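Local coordinates for hemolysin activator protein CdiB (Acinetobacter baumannii ACICU, PDB 6WIL) that probably secretes the CdiA toxin of contact-dependent growth inhibition across the outer membrane, as a two-partner secretion transporter of the Omp85 superfamily, at residues L354-Q366 with L376-V388. Sequence-based numbering, arbitrary orientation.
Sequences LHRKTSGWNLGVQ and LDGSIDYRRGMGV
Trp361, Leu363 and Val365 pair with Arg384, Tyr382 and Ile380 in the antiparallel hairpin of strands 349-371 and 374-386, neighbours in the 16-stranded transmembrane β-barrel of this Omp85-type transporter. Each of these three pairs exchanges two backbone hydrogen bonds. Non-hydrogen-bonded pairs alternate with them; in one, next to Trp361-Arg384, Gly360 faces Gly385 with CA atoms 4.0 Å apart, and a CB on Gly360 would run into Arg384 O.

The six paired residues project to the barrel's outer surface, where the apolar and aromatic ones suit lipid or detergent; a bound detergent touches Ile380. Trp361 has CG between its backbone N and carbonyl carbon (chi1 46°), and Arg384 lays alkyl carbons on its indole: CB lies over one face, a CH-π contact 4.1 Å from the six-membered ring's centroid. Trp361 CZ3 meets the edge of the Tyr382 ring, 3.9 Å from CD2; Trp417 meets Tyr382 edge-to-face.

The opposite face, lining the barrel interior, is polar. There Arg383 reaches a salt bridge with Asp453, while OD2 of the buried Asp381 is hydrogen-bonded to Tyr334 OH. Asn362 ND2 donates a hydrogen bond to the syn lone pair of Asp381 OD1, 2.6 Å away and in the plane of the Asn362 amide.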
# COMPACT_ATOMS: atom_id res chain seq x y z
N LEU A 354 -31.02 16.85 -7.62
CA LEU A 354 -29.61 16.49 -7.74
C LEU A 354 -28.82 16.78 -6.47
O LEU A 354 -27.60 16.59 -6.46
CB LEU A 354 -28.97 17.21 -8.92
CG LEU A 354 -29.43 16.71 -10.29
CD1 LEU A 354 -28.53 17.26 -11.38
CD2 LEU A 354 -29.46 15.19 -10.32
N HIS A 355 -29.48 17.23 -5.41
CA HIS A 355 -28.83 17.41 -4.11
C HIS A 355 -28.69 16.05 -3.44
O HIS A 355 -29.69 15.40 -3.13
CB HIS A 355 -29.64 18.37 -3.24
CG HIS A 355 -28.94 18.77 -1.98
ND1 HIS A 355 -28.80 17.91 -0.91
CD2 HIS A 355 -28.36 19.93 -1.61
CE1 HIS A 355 -28.16 18.53 0.07
NE2 HIS A 355 -27.88 19.76 -0.33
N ARG A 356 -27.45 15.62 -3.21
CA ARG A 356 -27.19 14.27 -2.74
C ARG A 356 -26.25 14.30 -1.55
O ARG A 356 -25.12 14.79 -1.66
CB ARG A 356 -26.59 13.41 -3.86
CG ARG A 356 -27.61 13.03 -4.93
CD ARG A 356 -26.96 12.46 -6.18
NE ARG A 356 -26.22 13.46 -6.93
CZ ARG A 356 -26.08 13.44 -8.26
NH1 ARG A 356 -25.39 14.40 -8.87
NH2 ARG A 356 -26.65 12.48 -8.97
N LYS A 357 -26.72 13.80 -0.41
CA LYS A 357 -25.88 13.50 0.74
C LYS A 357 -25.81 11.98 0.90
O LYS A 357 -26.85 11.32 0.94
CB LYS A 357 -26.41 14.13 2.02
CG LYS A 357 -26.54 15.64 2.00
CD LYS A 357 -26.91 16.15 3.39
CE LYS A 357 -27.46 17.57 3.35
NZ LYS A 357 -27.88 18.03 4.70
N THR A 358 -24.60 11.44 0.96
CA THR A 358 -24.41 10.01 1.20
C THR A 358 -23.36 9.81 2.28
O THR A 358 -22.53 10.68 2.55
CB THR A 358 -24.00 9.25 -0.07
OG1 THR A 358 -22.64 9.58 -0.41
CG2 THR A 358 -24.91 9.61 -1.25
N SER A 359 -23.42 8.64 2.92
CA SER A 359 -22.45 8.28 3.94
C SER A 359 -22.41 6.76 4.04
O SER A 359 -23.34 6.07 3.63
CB SER A 359 -22.81 8.89 5.30
OG SER A 359 -23.84 8.15 5.93
N GLY A 360 -21.32 6.26 4.60
CA GLY A 360 -21.18 4.82 4.75
C GLY A 360 -19.83 4.45 5.33
O GLY A 360 -19.11 5.29 5.87
N TRP A 361 -19.50 3.16 5.21
CA TRP A 361 -18.25 2.65 5.75
C TRP A 361 -17.64 1.64 4.78
O TRP A 361 -18.34 1.02 3.97
CB TRP A 361 -18.46 2.01 7.13
CG TRP A 361 -19.63 1.08 7.21
CD1 TRP A 361 -20.90 1.40 7.59
CD2 TRP A 361 -19.64 -0.32 6.91
NE1 TRP A 361 -21.70 0.28 7.55
CE2 TRP A 361 -20.95 -0.79 7.14
CE3 TRP A 361 -18.66 -1.23 6.48
CZ2 TRP A 361 -21.31 -2.12 6.94
CZ3 TRP A 361 -19.03 -2.55 6.29
CH2 TRP A 361 -20.34 -2.98 6.52
N ASN A 362 -16.33 1.50 4.87
CA ASN A 362 -15.57 0.53 4.11
C ASN A 362 -14.84 -0.40 5.06
O ASN A 362 -14.31 0.04 6.09
CB ASN A 362 -14.54 1.20 3.18
CG ASN A 362 -15.18 1.90 2.01
OD1 ASN A 362 -15.67 3.03 2.14
ND2 ASN A 362 -15.17 1.26 0.85
N LEU A 363 -14.83 -1.69 4.72
CA LEU A 363 -14.00 -2.68 5.39
C LEU A 363 -13.16 -3.37 4.34
O LEU A 363 -13.66 -3.71 3.26
CB LEU A 363 -14.84 -3.70 6.16
CG LEU A 363 -15.39 -3.25 7.51
CD1 LEU A 363 -16.25 -4.34 8.14
CD2 LEU A 363 -14.25 -2.85 8.44
N GLY A 364 -11.88 -3.56 4.63
CA GLY A 364 -11.02 -4.17 3.64
C GLY A 364 -9.75 -4.73 4.24
O GLY A 364 -9.48 -4.60 5.43
N VAL A 365 -8.97 -5.36 3.37
CA VAL A 365 -7.69 -5.96 3.72
C VAL A 365 -6.73 -5.69 2.57
O VAL A 365 -7.11 -5.74 1.40
CB VAL A 365 -7.82 -7.47 3.99
CG1 VAL A 365 -8.56 -8.16 2.86
CG2 VAL A 365 -6.45 -8.11 4.20
N GLN A 366 -5.49 -5.36 2.91
CA GLN A 366 -4.46 -5.16 1.91
C GLN A 366 -3.24 -5.99 2.27
O GLN A 366 -2.97 -6.27 3.44
CB GLN A 366 -4.09 -3.67 1.77
CG GLN A 366 -3.91 -2.94 3.09
CD GLN A 366 -3.71 -1.44 2.89
OE1 GLN A 366 -3.96 -0.91 1.81
NE2 GLN A 366 -3.26 -0.77 3.95
N LEU A 376 4.47 -7.55 -5.19
CA LEU A 376 3.06 -7.82 -5.47
C LEU A 376 2.23 -7.25 -4.33
O LEU A 376 2.46 -7.58 -3.17
CB LEU A 376 2.80 -9.32 -5.62
CG LEU A 376 1.33 -9.71 -5.80
CD1 LEU A 376 0.86 -9.40 -7.21
CD2 LEU A 376 1.10 -11.17 -5.46
N ASP A 377 1.27 -6.39 -4.67
CA ASP A 377 0.41 -5.81 -3.65
C ASP A 377 -0.99 -5.63 -4.19
O ASP A 377 -1.19 -5.41 -5.39
CB ASP A 377 0.96 -4.47 -3.14
CG ASP A 377 0.98 -3.41 -4.22
OD1 ASP A 377 -0.05 -2.72 -4.39
OD2 ASP A 377 2.02 -3.27 -4.89
N GLY A 378 -1.97 -5.73 -3.30
CA GLY A 378 -3.35 -5.55 -3.70
C GLY A 378 -4.24 -5.41 -2.49
O GLY A 378 -3.80 -5.53 -1.34
N SER A 379 -5.52 -5.16 -2.76
CA SER A 379 -6.50 -4.99 -1.71
C SER A 379 -7.85 -5.48 -2.20
O SER A 379 -8.08 -5.60 -3.41
CB SER A 379 -6.59 -3.53 -1.25
OG SER A 379 -6.85 -2.67 -2.35
N ILE A 380 -8.73 -5.77 -1.25
CA ILE A 380 -10.13 -6.04 -1.52
C ILE A 380 -10.94 -5.25 -0.50
O ILE A 380 -10.61 -5.22 0.69
CB ILE A 380 -10.46 -7.54 -1.45
CG1 ILE A 380 -9.43 -8.36 -2.23
CG2 ILE A 380 -11.85 -7.80 -2.01
CD1 ILE A 380 -9.31 -9.79 -1.78
N ASP A 381 -12.00 -4.61 -0.98
CA ASP A 381 -12.76 -3.65 -0.19
C ASP A 381 -14.25 -3.97 -0.26
O ASP A 381 -14.76 -4.32 -1.33
CB ASP A 381 -12.49 -2.21 -0.68
CG ASP A 381 -13.26 -1.16 0.09
OD1 ASP A 381 -14.44 -0.93 -0.24
OD2 ASP A 381 -12.68 -0.55 1.01
N TYR A 382 -14.92 -3.87 0.88
CA TYR A 382 -16.37 -4.00 0.96
C TYR A 382 -16.94 -2.66 1.41
O TYR A 382 -16.55 -2.14 2.46
CB TYR A 382 -16.78 -5.11 1.94
CG TYR A 382 -18.27 -5.33 2.03
CD1 TYR A 382 -18.94 -6.12 1.10
CD2 TYR A 382 -19.02 -4.75 3.05
CE1 TYR A 382 -20.30 -6.32 1.18
CE2 TYR A 382 -20.39 -4.95 3.14
CZ TYR A 382 -21.02 -5.74 2.20
OH TYR A 382 -22.38 -5.94 2.28
N ARG A 383 -17.86 -2.12 0.62
CA ARG A 383 -18.43 -0.81 0.89
C ARG A 383 -19.94 -0.93 1.08
O ARG A 383 -20.60 -1.74 0.41
CB ARG A 383 -18.11 0.18 -0.24
CG ARG A 383 -18.40 1.63 0.11
CD ARG A 383 -19.55 2.17 -0.70
NE ARG A 383 -19.09 2.81 -1.93
CZ ARG A 383 -19.91 3.28 -2.87
NH1 ARG A 383 -21.23 3.17 -2.71
NH2 ARG A 383 -19.42 3.85 -3.96
N ARG A 384 -20.47 -0.13 2.00
CA ARG A 384 -21.90 -0.02 2.25
C ARG A 384 -22.22 1.45 2.51
O ARG A 384 -21.55 2.09 3.33
CB ARG A 384 -22.32 -0.87 3.45
CG ARG A 384 -22.62 -2.32 3.11
CD ARG A 384 -24.10 -2.53 2.89
NE ARG A 384 -24.87 -2.10 4.05
CZ ARG A 384 -25.09 -2.85 5.12
NH1 ARG A 384 -24.59 -4.08 5.19
NH2 ARG A 384 -25.80 -2.37 6.13
N GLY A 385 -23.23 1.97 1.82
CA GLY A 385 -23.52 3.39 1.90
C GLY A 385 -25.01 3.67 1.90
O GLY A 385 -25.80 2.94 1.29
N MSE A 386 -25.38 4.74 2.59
CA MSE A 386 -26.76 5.24 2.63
C MSE A 386 -26.99 6.27 1.53
O MSE A 386 -26.05 6.68 0.85
CB MSE A 386 -27.08 5.87 3.98
CG MSE A 386 -26.73 5.03 5.20
SE MSE A 386 -27.72 5.61 6.78
CE MSE A 386 -26.27 6.38 7.83
N GLY A 387 -28.24 6.69 1.36
CA GLY A 387 -28.60 7.67 0.36
C GLY A 387 -29.46 8.75 0.98
O GLY A 387 -29.73 8.76 2.19
N VAL A 388 -29.89 9.68 0.10
CA VAL A 388 -30.78 10.84 0.32
C VAL A 388 -30.03 12.07 -0.20
O VAL A 388 -29.43 12.04 -1.27
CB VAL A 388 -31.26 11.08 1.78
CG1 VAL A 388 -31.71 12.53 1.92
CG2 VAL A 388 -32.43 10.13 2.13